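Long-range contacts in Emp46p (Saccharomyces cerevisiae, PDB 2A6W), which is involved in the secretion of glycoproteins and in nucleus architecture and gene silencing, and carries a legume-like lectin domain that probably binds potassium: residues A[5-10]-A[216-221]; A[85-90]-A[197-202]; A[104-109]-A[135-140]; A[121-126]-A[149-154]. All coordinates share one frame; numbering follows the deposited sequence.

Contact 1: A[5-10]-A[216-221]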
loop_
_atom_site.group_PDB
_atom_site.type_symbol
_atom_site.label_atom_id
_atom_site.label_comp_id
_atom_site.label_asym_id
_atom_site.label_seq_id
_atom_site.Cartn_x
_atom_site.Cartn_y
_atom_site.Cartn_z
ATOM N N LEU A 5 -11.749 -12.276 15.268
ATOM C CA LEU A 5 -10.583 -12.074 16.166
ATOM C C LEU A 5 -9.302 -12.364 15.388
ATOM O O LEU A 5 -8.282 -11.730 15.621
ATOM C CB LEU A 5 -10.684 -12.988 17.403
ATOM C CG LEU A 5 -10.983 -12.327 18.761
ATOM C CD1 LEU A 5 -11.806 -13.244 19.692
ATOM C CD2 LEU A 5 -9.698 -11.891 19.455
ATOM N N LYS A 6 -9.373 -13.315 14.459
ATOM C CA LYS A 6 -8.191 -13.788 13.731
ATOM C C LYS A 6 -8.174 -13.266 12.285
ATOM O O LYS A 6 -9.192 -12.801 11.758
ATOM C CB LYS A 6 -8.092 -15.325 13.757
ATOM C CG LYS A 6 -9.412 -16.097 13.895
ATOM C CD LYS A 6 -10.294 -15.977 12.645
ATOM C CE LYS A 6 -11.645 -16.689 12.837
ATOM N NZ LYS A 6 -11.990 -17.564 11.679
ATOM N N TRP A 7 -7.017 -13.338 11.638
ATOM C CA TRP A 7 -6.912 -12.790 10.295
ATOM C C TRP A 7 -7.388 -13.748 9.204
ATOM O O TRP A 7 -7.342 -14.975 9.350
ATOM C CB TRP A 7 -5.495 -12.276 10.003
ATOM C CG TRP A 7 -4.424 -13.319 9.979
ATOM C CD1 TRP A 7 -4.101 -14.135 8.933
ATOM C CD2 TRP A 7 -3.509 -13.640 11.037
ATOM N NE1 TRP A 7 -3.055 -14.957 9.279
ATOM C CE2 TRP A 7 -2.668 -14.674 10.565
ATOM C CE3 TRP A 7 -3.306 -13.153 12.337
ATOM C CZ2 TRP A 7 -1.643 -15.227 11.341
ATOM C CZ3 TRP A 7 -2.289 -13.706 13.116
ATOM C CH2 TRP A 7 -1.471 -14.734 12.610
ATOM N N ASN A 8 -7.865 -13.156 8.120
ATOM C CA ASN A 8 -8.267 -13.868 6.927
ATOM C C ASN A 8 -7.024 -14.323 6.151
ATOM O O ASN A 8 -6.431 -13.555 5.424
ATOM C CB ASN A 8 -9.156 -12.945 6.092
ATOM C CG ASN A 8 -9.869 -13.664 4.952
ATOM O OD1 ASN A 8 -9.356 -14.634 4.382
ATOM N ND2 ASN A 8 -11.061 -13.169 4.599
ATOM N N LYS A 9 -6.621 -15.580 6.339
ATOM C CA LYS A 9 -5.455 -16.137 5.646
ATOM C C LYS A 9 -5.520 -15.968 4.123
ATOM O O LYS A 9 -4.500 -15.680 3.481
ATOM C CB LYS A 9 -5.264 -17.618 6.016
ATOM C CG LYS A 9 -4.893 -17.849 7.477
ATOM C CD LYS A 9 -5.082 -19.329 7.912
ATOM C CE LYS A 9 -5.538 -19.466 9.389
ATOM N NZ LYS A 9 -7.011 -19.794 9.511
ATOM N N GLY A 10 -6.718 -16.109 3.554
ATOM C CA GLY A 10 -6.942 -15.963 2.128
ATOM C C GLY A 10 -6.603 -14.615 1.515
ATOM O O GLY A 10 -6.312 -14.512 0.311
ATOM N N LYS A 216 -1.668 -8.401 6.813
ATOM C CA LYS A 216 -2.808 -9.157 7.308
ATOM C C LYS A 216 -4.060 -8.366 7.002
ATOM O O LYS A 216 -4.057 -7.129 7.075
ATOM C CB LYS A 216 -2.671 -9.379 8.807
ATOM C CG LYS A 216 -1.557 -10.318 9.172
ATOM C CD LYS A 216 -1.436 -10.589 10.659
ATOM C CE LYS A 216 -0.305 -11.614 10.909
ATOM N NZ LYS A 216 0.847 -11.505 9.915
ATOM N N LEU A 217 -5.110 -9.069 6.605
ATOM C CA LEU A 217 -6.439 -8.493 6.525
ATOM C C LEU A 217 -7.282 -9.200 7.570
ATOM O O LEU A 217 -7.145 -10.403 7.758
ATOM C CB LEU A 217 -7.042 -8.678 5.138
ATOM C CG LEU A 217 -8.463 -8.125 4.876
ATOM C CD1 LEU A 217 -8.617 -7.686 3.454
ATOM C CD2 LEU A 217 -9.603 -9.132 5.223
ATOM N N TYR A 218 -8.141 -8.439 8.238
ATOM C CA TYR A 218 -9.109 -8.990 9.181
ATOM C C TYR A 218 -10.508 -8.609 8.703
ATOM O O TYR A 218 -10.747 -7.498 8.215
ATOM C CB TYR A 218 -8.889 -8.480 10.596
ATOM C CG TYR A 218 -7.494 -8.611 11.161
ATOM C CD1 TYR A 218 -7.218 -9.483 12.212
ATOM C CD2 TYR A 218 -6.444 -7.824 10.661
ATOM C CE1 TYR A 218 -5.929 -9.573 12.755
ATOM C CE2 TYR A 218 -5.171 -7.898 11.203
ATOM C CZ TYR A 218 -4.913 -8.781 12.238
ATOM O OH TYR A 218 -3.636 -8.864 12.760
ATOM N N ASP A 219 -11.430 -9.549 8.836
ATOM C CA ASP A 219 -12.824 -9.332 8.470
ATOM C C ASP A 219 -13.573 -8.599 9.583
ATOM O O ASP A 219 -14.708 -8.960 9.892
ATOM C CB ASP A 219 -13.529 -10.677 8.241
ATOM C CG ASP A 219 -12.983 -11.456 7.075
ATOM O OD1 ASP A 219 -12.425 -10.878 6.111
ATOM O OD2 ASP A 219 -13.124 -12.694 7.017
ATOM N N GLY A 220 -12.945 -7.606 10.203
ATOM C CA GLY A 220 -13.593 -6.771 11.203
ATOM C C GLY A 220 -12.672 -5.688 11.765
ATOM O O GLY A 220 -11.495 -5.632 11.414
ATOM N N VAL A 221 -13.218 -4.838 12.639
ATOM C CA VAL A 221 -12.437 -3.860 13.404
ATOM C C VAL A 221 -11.860 -4.459 14.684
ATOM O O VAL A 221 -12.565 -5.084 15.470
ATOM C CB VAL A 221 -13.280 -2.641 13.830
ATOM C CG1 VAL A 221 -12.369 -1.519 14.325
ATOM C CG2 VAL A 221 -14.183 -2.152 12.689
#
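Trp7 spreads its indole against the aliphatic end of Lys216, where the N-terminal arm of this legume-type beta-sandwich meets strand 209-218 near the other end of the chain. Lys216 CE sits almost straight above the six-membered ring of Trp7, 3.5 Å from its centroid, in a CH-pi contact. The lysine chain is extended through CD and bends only at its last torsion, which carries NZ on over the same ring at 4.7 Å from the centroid, a cation-pi geometry over the face. Trp7 can lie flat here because its CG is placed between the backbone N and the carbonyl carbon (chi1 65°), turning the indole toward Lys216. Its CB makes a second CH-pi contact, over one face of the Tyr218 ring, 4.0 Å from the centroid. Tyr218 thus lies along the CA and CB of Trp7, while its hydroxyl is hydrogen-bonded to Glu69 of the adjacent strand.

Two polar links fix the arm beyond these ring contacts. Asn8 N donates to Leu217 O at 2.9 Å, a single backbone bond consistent with segments running 110° apart and not as paired strands. Leu217 CD2 packs against Asn8 CB, and Ser12 OG, bonded to both Asn8 O and Leu217 N, also ties the same two residues. At the exposed margin the Asn8 amide stands nearly perpendicular to the Asp219 carboxylate. Asp219 OD1 also bonds Tyr60 OH, and Asn8 ND2 reaches this oxygen from its syn side at 3.1 Å, with an N-H...O angle of 174°.

Contact 2: A[85-90]-A[197-202]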
loop_
_atom_site.group_PDB
_atom_site.type_symbol
_atom_site.label_atom_id
_atom_site.label_comp_id
_atom_site.label_asym_id
_atom_site.label_seq_id
_atom_site.Cartn_x
_atom_site.Cartn_y
_atom_site.Cartn_z
ATOM N N LEU A 85 6.335 4.775 -1.961
ATOM C CA LEU A 85 5.681 3.534 -1.626
ATOM C C LEU A 85 4.180 3.811 -1.500
ATOM O O LEU A 85 3.745 4.702 -0.756
ATOM C CB LEU A 85 6.248 2.995 -0.316
ATOM C CG LEU A 85 5.498 1.828 0.348
ATOM C CD1 LEU A 85 5.490 0.563 -0.518
ATOM C CD2 LEU A 85 6.143 1.549 1.700
ATOM N N ALA A 86 3.395 3.039 -2.230
ATOM C CA ALA A 86 1.952 3.244 -2.303
ATOM C C ALA A 86 1.201 2.032 -1.811
ATOM O O ALA A 86 1.600 0.895 -2.044
ATOM C CB ALA A 86 1.525 3.549 -3.707
ATOM N N PHE A 87 0.098 2.293 -1.140
ATOM C CA PHE A 87 -0.837 1.273 -0.712
ATOM C C PHE A 87 -2.180 1.584 -1.341
ATOM O O PHE A 87 -2.660 2.724 -1.295
ATOM C CB PHE A 87 -0.929 1.236 0.810
ATOM C CG PHE A 87 0.357 0.854 1.466
ATOM C CD1 PHE A 87 0.714 -0.466 1.568
ATOM C CD2 PHE A 87 1.219 1.825 1.957
ATOM C CE1 PHE A 87 1.919 -0.835 2.168
ATOM C CE2 PHE A 87 2.409 1.479 2.526
ATOM C CZ PHE A 87 2.769 0.139 2.644
ATOM N N TRP A 88 -2.787 0.547 -1.910
ATOM C CA TRP A 88 -3.937 0.683 -2.795
ATOM C C TRP A 88 -5.152 -0.080 -2.324
ATOM O O TRP A 88 -5.070 -1.175 -1.784
ATOM C CB TRP A 88 -3.625 0.159 -4.192
ATOM C CG TRP A 88 -2.416 0.763 -4.848
ATOM C CD1 TRP A 88 -1.157 0.281 -4.794
ATOM C CD2 TRP A 88 -2.369 1.914 -5.687
ATOM N NE1 TRP A 88 -0.313 1.064 -5.534
ATOM C CE2 TRP A 88 -1.032 2.084 -6.088
ATOM C CE3 TRP A 88 -3.318 2.836 -6.140
ATOM C CZ2 TRP A 88 -0.631 3.117 -6.911
ATOM C CZ3 TRP A 88 -2.915 3.839 -6.965
ATOM C CH2 TRP A 88 -1.580 3.997 -7.321
ATOM N N LEU A 89 -6.297 0.525 -2.600
ATOM C CA LEU A 89 -7.589 -0.082 -2.418
ATOM C C LEU A 89 -8.354 0.413 -3.643
ATOM O O LEU A 89 -8.739 1.577 -3.677
ATOM C CB LEU A 89 -8.195 0.445 -1.118
ATOM C CG LEU A 89 -8.674 -0.536 -0.083
ATOM C CD1 LEU A 89 -7.533 -1.400 0.411
ATOM C CD2 LEU A 89 -9.346 0.194 1.053
ATOM N N LYS A 90 -8.501 -0.407 -4.685
ATOM C CA LYS A 90 -9.121 0.107 -5.911
ATOM C C LYS A 90 -10.100 -0.816 -6.647
ATOM O O LYS A 90 -9.843 -2.006 -6.834
ATOM C CB LYS A 90 -8.063 0.648 -6.872
ATOM C CG LYS A 90 -7.106 -0.361 -7.480
ATOM C CD LYS A 90 -5.963 0.381 -8.190
ATOM C CE LYS A 90 -5.963 0.165 -9.693
ATOM N NZ LYS A 90 -4.891 0.985 -10.313
ATOM N N ILE A 197 -6.662 -5.196 -3.451
ATOM C CA ILE A 197 -5.800 -4.716 -2.371
ATOM C C ILE A 197 -4.371 -4.962 -2.793
ATOM O O ILE A 197 -4.051 -6.069 -3.212
ATOM C CB ILE A 197 -6.118 -5.532 -1.111
ATOM C CG1 ILE A 197 -7.583 -5.322 -0.704
ATOM C CG2 ILE A 197 -5.156 -5.225 0.038
ATOM C CD1 ILE A 197 -8.026 -6.178 0.439
ATOM N N GLY A 198 -3.499 -3.965 -2.661
ATOM C CA GLY A 198 -2.097 -4.172 -3.002
ATOM C C GLY A 198 -1.167 -3.056 -2.530
ATOM O O GLY A 198 -1.562 -2.108 -1.844
ATOM N N THR A 199 0.092 -3.197 -2.909
ATOM C CA THR A 199 1.112 -2.208 -2.621
ATOM C C THR A 199 2.087 -2.202 -3.789
ATOM O O THR A 199 2.240 -3.216 -4.471
ATOM C CB THR A 199 1.832 -2.549 -1.291
ATOM O OG1 THR A 199 2.815 -1.559 -1.015
ATOM C CG2 THR A 199 2.634 -3.867 -1.384
ATOM N N SER A 200 2.743 -1.076 -4.002
ATOM C CA SER A 200 3.742 -0.948 -5.058
ATOM C C SER A 200 4.735 0.118 -4.669
ATOM O O SER A 200 4.446 0.966 -3.842
ATOM C CB SER A 200 3.061 -0.566 -6.371
ATOM O OG SER A 200 2.500 0.734 -6.312
ATOM N N ALA A 201 5.901 0.086 -5.297
ATOM C CA ALA A 201 6.894 1.118 -5.097
ATOM C C ALA A 201 7.757 1.280 -6.332
ATOM O O ALA A 201 7.827 0.403 -7.171
ATOM C CB ALA A 201 7.762 0.810 -3.898
ATOM N N ILE A 202 8.405 2.431 -6.395
ATOM C CA ILE A 202 9.421 2.717 -7.406
ATOM C C ILE A 202 10.487 3.571 -6.732
ATOM O O ILE A 202 10.168 4.456 -5.908
ATOM C CB ILE A 202 8.785 3.453 -8.626
ATOM C CG1 ILE A 202 9.806 3.581 -9.778
ATOM C CG2 ILE A 202 8.251 4.814 -8.228
ATOM C CD1 ILE A 202 9.199 4.190 -11.055
HETATM O O HOH W 1 -3.421 -1.921 0.322
#
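Ala86 O is gripped by two donors from segment 197-202, Thr199 OG1 at 2.9 Å and Ser200 N at 3.0 Å, which approach from opposite faces of the carbonyl plane. Thr199 can donate because its OG1 is swung away from its own backbone N (chi1 -179°), back across the strand pair, where it also lies close to Phe87 CD1 and CE1, oblique to the ring, and against Leu85 CD1. The strands are antiparallel neighbours in the centre of one sheet of the lectin sandwich. Ala86 and Ser200 form a hydrogen-bonded pair, as do Trp88 and Gly198; Ala86 N meets Ser200 O at 2.8 Å, whereas Gly198 N reaches Trp88 O through a weak bond only. A water donating to both Trp88 O and Gly198 O, each within 2.9 Å, bridges the strands there.

Leu85, Phe87, Leu89, Ile197, Thr199 and Ala201 face the second sheet, packing on strands 66-75 and 209-218. On the other face Trp88 turns the NE1 edge of its indole to Ser200, and NE1 donates to Ser200 OG at 2.9 Å, with the oxygen 7° out of the ring plane. Ser200 OG is in turn hydrogen-bonded to Phe101 O. The serine hydroxyl therefore relays between indole and loop carbonyl, so that a buried N-H and a buried hydroxyl are both satisfied, which probably restrains the rotation of the Trp88 ring.

Contact 3: A[104-109]-A[135-140]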
loop_
_atom_site.group_PDB
_atom_site.type_symbol
_atom_site.label_atom_id
_atom_site.label_comp_id
_atom_site.label_asym_id
_atom_site.label_seq_id
_atom_site.Cartn_x
_atom_site.Cartn_y
_atom_site.Cartn_z
ATOM N N SER A 104 -0.120 1.660 -10.778
ATOM C CA SER A 104 -1.375 1.971 -11.462
ATOM C C SER A 104 -1.239 3.005 -12.549
ATOM O O SER A 104 -0.223 3.698 -12.660
ATOM C CB SER A 104 -2.389 2.485 -10.428
ATOM O OG SER A 104 -3.570 2.970 -11.058
ATOM N N SER A 105 -2.305 3.105 -13.341
ATOM C CA SER A 105 -2.489 4.199 -14.271
ATOM C C SER A 105 -2.793 5.441 -13.466
ATOM O O SER A 105 -3.432 5.358 -12.413
ATOM C CB SER A 105 -3.664 3.891 -15.214
ATOM O OG SER A 105 -3.953 5.010 -16.031
ATOM N N LYS A 106 -2.330 6.594 -13.939
ATOM C CA LYS A 106 -2.722 7.859 -13.336
ATOM C C LYS A 106 -4.250 7.919 -13.182
ATOM O O LYS A 106 -4.757 8.542 -12.256
ATOM C CB LYS A 106 -2.213 9.051 -14.161
ATOM C CG LYS A 106 -0.717 9.345 -14.019
ATOM C CD LYS A 106 -0.376 10.757 -14.521
ATOM C CE LYS A 106 0.540 10.769 -15.736
ATOM N NZ LYS A 106 0.997 12.163 -16.025
ATOM N N LYS A 107 -4.977 7.277 -14.102
ATOM C CA LYS A 107 -6.439 7.181 -14.025
ATOM C C LYS A 107 -6.857 5.884 -13.343
ATOM O O LYS A 107 -6.592 4.793 -13.849
ATOM C CB LYS A 107 -7.063 7.258 -15.434
ATOM C CG LYS A 107 -8.606 7.250 -15.449
ATOM C CD LYS A 107 -9.189 7.183 -16.891
ATOM C CE LYS A 107 -8.859 8.429 -17.721
ATOM N NZ LYS A 107 -8.749 8.125 -19.190
ATOM N N PHE A 108 -7.495 6.010 -12.183
ATOM C CA PHE A 108 -7.987 4.849 -11.437
ATOM C C PHE A 108 -9.191 5.184 -10.575
ATOM O O PHE A 108 -9.550 6.343 -10.409
ATOM C CB PHE A 108 -6.880 4.249 -10.554
ATOM C CG PHE A 108 -6.434 5.151 -9.447
ATOM C CD1 PHE A 108 -6.930 4.995 -8.159
ATOM C CD2 PHE A 108 -5.514 6.161 -9.692
ATOM C CE1 PHE A 108 -6.522 5.837 -7.141
ATOM C CE2 PHE A 108 -5.098 7.007 -8.687
ATOM C CZ PHE A 108 -5.600 6.842 -7.400
ATOM N N ASN A 109 -9.805 4.141 -10.038
ATOM C CA ASN A 109 -10.957 4.258 -9.174
ATOM C C ASN A 109 -10.635 3.671 -7.802
ATOM O O ASN A 109 -10.561 2.468 -7.658
ATOM C CB ASN A 109 -12.141 3.500 -9.792
ATOM C CG ASN A 109 -13.473 4.007 -9.303
ATOM O OD1 ASN A 109 -13.630 4.361 -8.133
ATOM N ND2 ASN A 109 -14.445 4.068 -10.206
ATOM N N ASP A 135 -7.247 11.954 -14.535
ATOM C CA ASP A 135 -5.812 11.660 -14.393
ATOM C C ASP A 135 -5.264 12.324 -13.121
ATOM O O ASP A 135 -5.132 13.556 -13.063
ATOM C CB ASP A 135 -5.036 12.197 -15.614
ATOM C CG ASP A 135 -4.623 11.107 -16.593
ATOM O OD1 ASP A 135 -3.546 11.267 -17.219
ATOM O OD2 ASP A 135 -5.299 10.076 -16.814
ATOM N N LEU A 136 -4.941 11.521 -12.107
ATOM C CA LEU A 136 -4.339 12.053 -10.888
ATOM C C LEU A 136 -2.960 12.620 -11.199
ATOM O O LEU A 136 -2.055 11.895 -11.598
ATOM C CB LEU A 136 -4.231 10.977 -9.798
ATOM C CG LEU A 136 -3.915 11.485 -8.384
ATOM C CD1 LEU A 136 -5.143 12.106 -7.731
ATOM C CD2 LEU A 136 -3.376 10.367 -7.506
ATOM N N ASP A 137 -2.812 13.925 -11.042
ATOM C CA ASP A 137 -1.509 14.553 -11.191
ATOM C C ASP A 137 -0.968 14.936 -9.811
ATOM O O ASP A 137 -1.460 15.856 -9.165
ATOM C CB ASP A 137 -1.598 15.763 -12.128
ATOM C CG ASP A 137 -0.257 16.119 -12.764
ATOM O OD1 ASP A 137 0.373 15.232 -13.390
ATOM O OD2 ASP A 137 0.240 17.268 -12.693
ATOM N N ILE A 138 0.059 14.213 -9.381
ATOM C CA ILE A 138 0.586 14.317 -8.029
ATOM C C ILE A 138 0.924 15.752 -7.595
ATOM O O ILE A 138 0.787 16.092 -6.415
ATOM C CB ILE A 138 1.810 13.357 -7.876
ATOM C CG1 ILE A 138 1.888 12.831 -6.446
ATOM C CG2 ILE A 138 3.121 14.020 -8.333
ATOM C CD1 ILE A 138 0.790 11.836 -6.110
ATOM N N GLU A 139 1.345 16.594 -8.544
ATOM C CA GLU A 139 1.563 18.014 -8.253
ATOM C C GLU A 139 0.251 18.792 -8.109
ATOM O O GLU A 139 0.065 19.535 -7.137
ATOM C CB GLU A 139 2.417 18.680 -9.333
ATOM C CG GLU A 139 2.900 20.078 -8.940
ATOM C CD GLU A 139 3.230 20.955 -10.139
ATOM O OE1 GLU A 139 2.358 21.758 -10.561
ATOM O OE2 GLU A 139 4.368 20.840 -10.650
ATOM N N SER A 140 -0.639 18.651 -9.086
ATOM C CA SER A 140 -1.876 19.438 -9.098
ATOM C C SER A 140 -2.967 18.795 -8.238
ATOM O O SER A 140 -3.375 19.377 -7.229
ATOM C CB SER A 140 -2.363 19.722 -10.541
ATOM O OG SER A 140 -2.195 18.616 -11.414
#
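Lys106 runs its side chain along the backbone of 135-137. Its CB lies 4.0 Å from the carboxylate carbon CG of Asp135 and close to Leu136 O; CG keeps beside that same carbonyl, and CD comes nearest to it, at 3.6 Å. The chain then bends at its third torsion (chi3 -116°), and NZ ends alongside Asp137, 4.1 Å from OD1. This is beyond a salt bridge, as is the distance to Asp135, so the two acidic residues probably act on the ammonium group through a general electrostatic attraction. Asp137 is otherwise engaged: its OD2 accepts from Ser140 OG through the anti lone pair, within its own loop.

The backbone of Lys106 supplies the one hydrogen bond between segments 104-109 and 135-140. Leu136 N donates to Lys106 O at 3.0 Å, arriving 53° out of the carbonyl plane. Next to it, Asp135 OD2 rests on Lys107 CB at 3.6 Å. An ST turn, in which Ser105 OG accepts from Lys107 N, shapes the first loop on its approach to this point.

On the inner side the contact becomes apolar. Leu136 CD2 meets Phe108 CE2 at 4.0 Å, at the edge of the phenyl ring and in its plane, while Phe108 itself packs edge-to-face with Trp88. Leu136 also touches Tyr128, the likely potassium-binding residue, and Met112. The two loops thus meet beyond neighbouring strand ends of the sheet: segment 104-109 leads from strand 84-90 into strand 111-115, and the loop holding 135-140 joins strand 124-131 to strand 145-148, with Leu136 and Phe108 against strand 124-131 and the lysines and aspartates toward the outside.

Contact 4: A[121-126]-A[149-154]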
loop_
_atom_site.group_PDB
_atom_site.type_symbol
_atom_site.label_atom_id
_atom_site.label_comp_id
_atom_site.label_asym_id
_atom_site.label_seq_id
_atom_site.Cartn_x
_atom_site.Cartn_y
_atom_site.Cartn_z
ATOM N N LEU A 121 5.290 19.023 1.955
ATOM C CA LEU A 121 5.276 18.481 3.324
ATOM C C LEU A 121 6.559 17.813 3.796
ATOM O O LEU A 121 6.796 17.686 4.997
ATOM C CB LEU A 121 4.170 17.437 3.445
ATOM C CG LEU A 121 2.719 17.818 3.202
ATOM C CD1 LEU A 121 1.892 16.559 3.137
ATOM C CD2 LEU A 121 2.228 18.713 4.322
ATOM N N GLY A 122 7.367 17.330 2.852
ATOM C CA GLY A 122 8.471 16.451 3.178
ATOM C C GLY A 122 7.993 15.018 3.389
ATOM O O GLY A 122 6.943 14.648 2.867
ATOM N N GLU A 123 8.769 14.236 4.128
ATOM C CA GLU A 123 8.428 12.838 4.418
ATOM C C GLU A 123 7.054 12.791 5.038
ATOM O O GLU A 123 6.863 13.419 6.039
ATOM C CB GLU A 123 9.366 12.232 5.438
ATOM C CG GLU A 123 10.481 11.448 4.829
ATOM C CD GLU A 123 11.504 11.076 5.821
ATOM O OE1 GLU A 123 11.598 9.879 6.099
ATOM O OE2 GLU A 123 12.159 11.985 6.347
ATOM N N SER A 124 6.142 12.027 4.443
ATOM C CA SER A 124 4.720 12.110 4.774
ATOM C C SER A 124 3.950 10.936 4.211
ATOM O O SER A 124 4.437 10.227 3.315
ATOM C CB SER A 124 4.138 13.402 4.160
ATOM O OG SER A 124 4.380 13.478 2.757
ATOM N N VAL A 125 2.755 10.758 4.765
ATOM C CA VAL A 125 1.690 9.945 4.224
ATOM C C VAL A 125 0.682 10.893 3.590
ATOM O O VAL A 125 0.269 11.854 4.229
ATOM C CB VAL A 125 0.968 9.207 5.349
ATOM C CG1 VAL A 125 -0.201 8.408 4.777
ATOM C CG2 VAL A 125 1.934 8.331 6.102
ATOM N N THR A 126 0.342 10.683 2.331
ATOM C CA THR A 126 -0.701 11.487 1.691
ATOM C C THR A 126 -1.695 10.542 1.081
ATOM O O THR A 126 -1.314 9.512 0.489
ATOM C CB THR A 126 -0.108 12.471 0.637
ATOM O OG1 THR A 126 0.887 11.831 -0.211
ATOM C CG2 THR A 126 0.621 13.579 1.360
ATOM N N PHE A 149 5.448 11.951 8.539
ATOM C CA PHE A 149 5.848 10.621 9.022
ATOM C C PHE A 149 7.209 10.247 8.467
ATOM O O PHE A 149 7.403 10.207 7.250
ATOM C CB PHE A 149 4.805 9.568 8.618
ATOM C CG PHE A 149 5.110 8.221 9.170
ATOM C CD1 PHE A 149 4.898 7.968 10.519
ATOM C CD2 PHE A 149 5.694 7.254 8.378
ATOM C CE1 PHE A 149 5.210 6.717 11.050
ATOM C CE2 PHE A 149 6.024 6.025 8.920
ATOM C CZ PHE A 149 5.765 5.766 10.227
ATOM N N GLN A 150 8.138 9.961 9.370
ATOM C CA GLN A 150 9.506 9.624 9.021
ATOM C C GLN A 150 9.624 8.137 8.699
ATOM O O GLN A 150 9.279 7.311 9.534
ATOM C CB GLN A 150 10.425 9.974 10.176
ATOM C CG GLN A 150 11.898 9.893 9.833
ATOM C CD GLN A 150 12.825 10.124 11.002
ATOM O OE1 GLN A 150 12.395 10.239 12.142
ATOM N NE2 GLN A 150 14.111 10.175 10.718
ATOM N N TYR A 151 10.089 7.811 7.504
ATOM C CA TYR A 151 10.186 6.408 7.041
ATOM C C TYR A 151 11.548 6.108 6.372
ATOM O O TYR A 151 12.015 4.974 6.386
ATOM C CB TYR A 151 9.034 6.038 6.069
ATOM C CG TYR A 151 9.105 6.767 4.750
ATOM C CD1 TYR A 151 9.850 6.256 3.697
ATOM C CD2 TYR A 151 8.496 8.023 4.586
ATOM C CE1 TYR A 151 9.958 6.956 2.481
ATOM C CE2 TYR A 151 8.595 8.731 3.375
ATOM C CZ TYR A 151 9.303 8.191 2.336
ATOM O OH TYR A 151 9.434 8.901 1.166
ATOM N N GLN A 152 12.187 7.098 5.762
ATOM C CA GLN A 152 13.441 6.810 5.062
ATOM C C GLN A 152 14.574 6.268 5.941
ATOM O O GLN A 152 14.832 6.745 7.049
ATOM C CB GLN A 152 13.972 8.041 4.319
ATOM C CG GLN A 152 13.172 8.411 3.108
ATOM C CD GLN A 152 13.916 9.401 2.217
ATOM O OE1 GLN A 152 14.651 10.255 2.718
ATOM N NE2 GLN A 152 13.743 9.279 0.904
ATOM N N ASP A 153 15.248 5.272 5.387
ATOM C CA ASP A 153 16.483 4.709 5.919
ATOM C C ASP A 153 16.332 4.203 7.364
ATOM O O ASP A 153 17.038 4.620 8.272
ATOM C CB ASP A 153 17.627 5.697 5.771
ATOM C CG ASP A 153 18.990 5.009 5.829
ATOM O OD1 ASP A 153 19.097 3.803 5.467
ATOM O OD2 ASP A 153 19.992 5.588 6.275
ATOM N N SER A 154 15.386 3.305 7.555
ATOM C CA SER A 154 15.193 2.656 8.854
ATOM C C SER A 154 15.159 1.147 8.723
ATOM O O SER A 154 14.428 0.632 7.901
ATOM C CB SER A 154 13.879 3.085 9.453
ATOM O OG SER A 154 13.741 2.554 10.760
#
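Glu123 sends its carboxylate into the loop 149-154, which leaves strand 145-148 of the legume-lectin sandwich for strand 158-165 of the other sheet. The side chain is straight beyond CG (chi2 170°), long enough to place OE1 within reach of two successive backbone amides. Tyr151 N and Gln152 N both donate to OE1 at 2.9 Å, the former from above the carboxylate plane and the latter nearly along the C-O axis. The other oxygen, OE2, is held in a salt bridge by Arg78, whose guanidinium also bonds Gln152 O, so the carboxylate charge is probably offset by Arg78 and the two amides.

Tyr151 has its CG between the backbone N and the carbonyl carbon (chi1 67°), which folds the ring back against the glutamate. Glu123 CG touches ring atom CE2 at 3.6 Å, and OE1 lies over one face of the Tyr151 ring, offset toward the rim, with carboxylate and ring planes 74° apart. Gln152 adds CB and CG against OE1.

Nearer the strand, Phe149 N donates to Glu123 O at 3.2 Å, from above the carbonyl plane but with a nearly straight N-H...O. Here the chain turns a corner at Glu123, where Ser124 OG bonds back to Gly122 O. Val125, whose neighbour in the sheet is Cys147, completes the contact, its CG2 resting 4.0 Å from Phe149 CB.

Contact 2 lies about 3 Å from the centre of the chain, and the centres of the other three lie 14 to 17 Å from it. It touches contact 1, 19 Å away between centres, where Ile197 CD1 packs 3.4 Å from Leu217 CD1 across the two sheets. It also meets contact 3, about 13 Å away, Trp88 CH2 lying 3.5 Å from Ser104 CB. Contact 4 touches none of the others but reaches the same sheet as contact 2. Contacts 3 and 4 alternate along the chain, and both are nested within the loops closed by contacts 1 and 2. Tyr128, probably a potassium ligand, lies about 4 Å from Leu136, 7 Å from Trp88 and 8 Å from Ser124 between side chains, whereas contact 1 is remote from it.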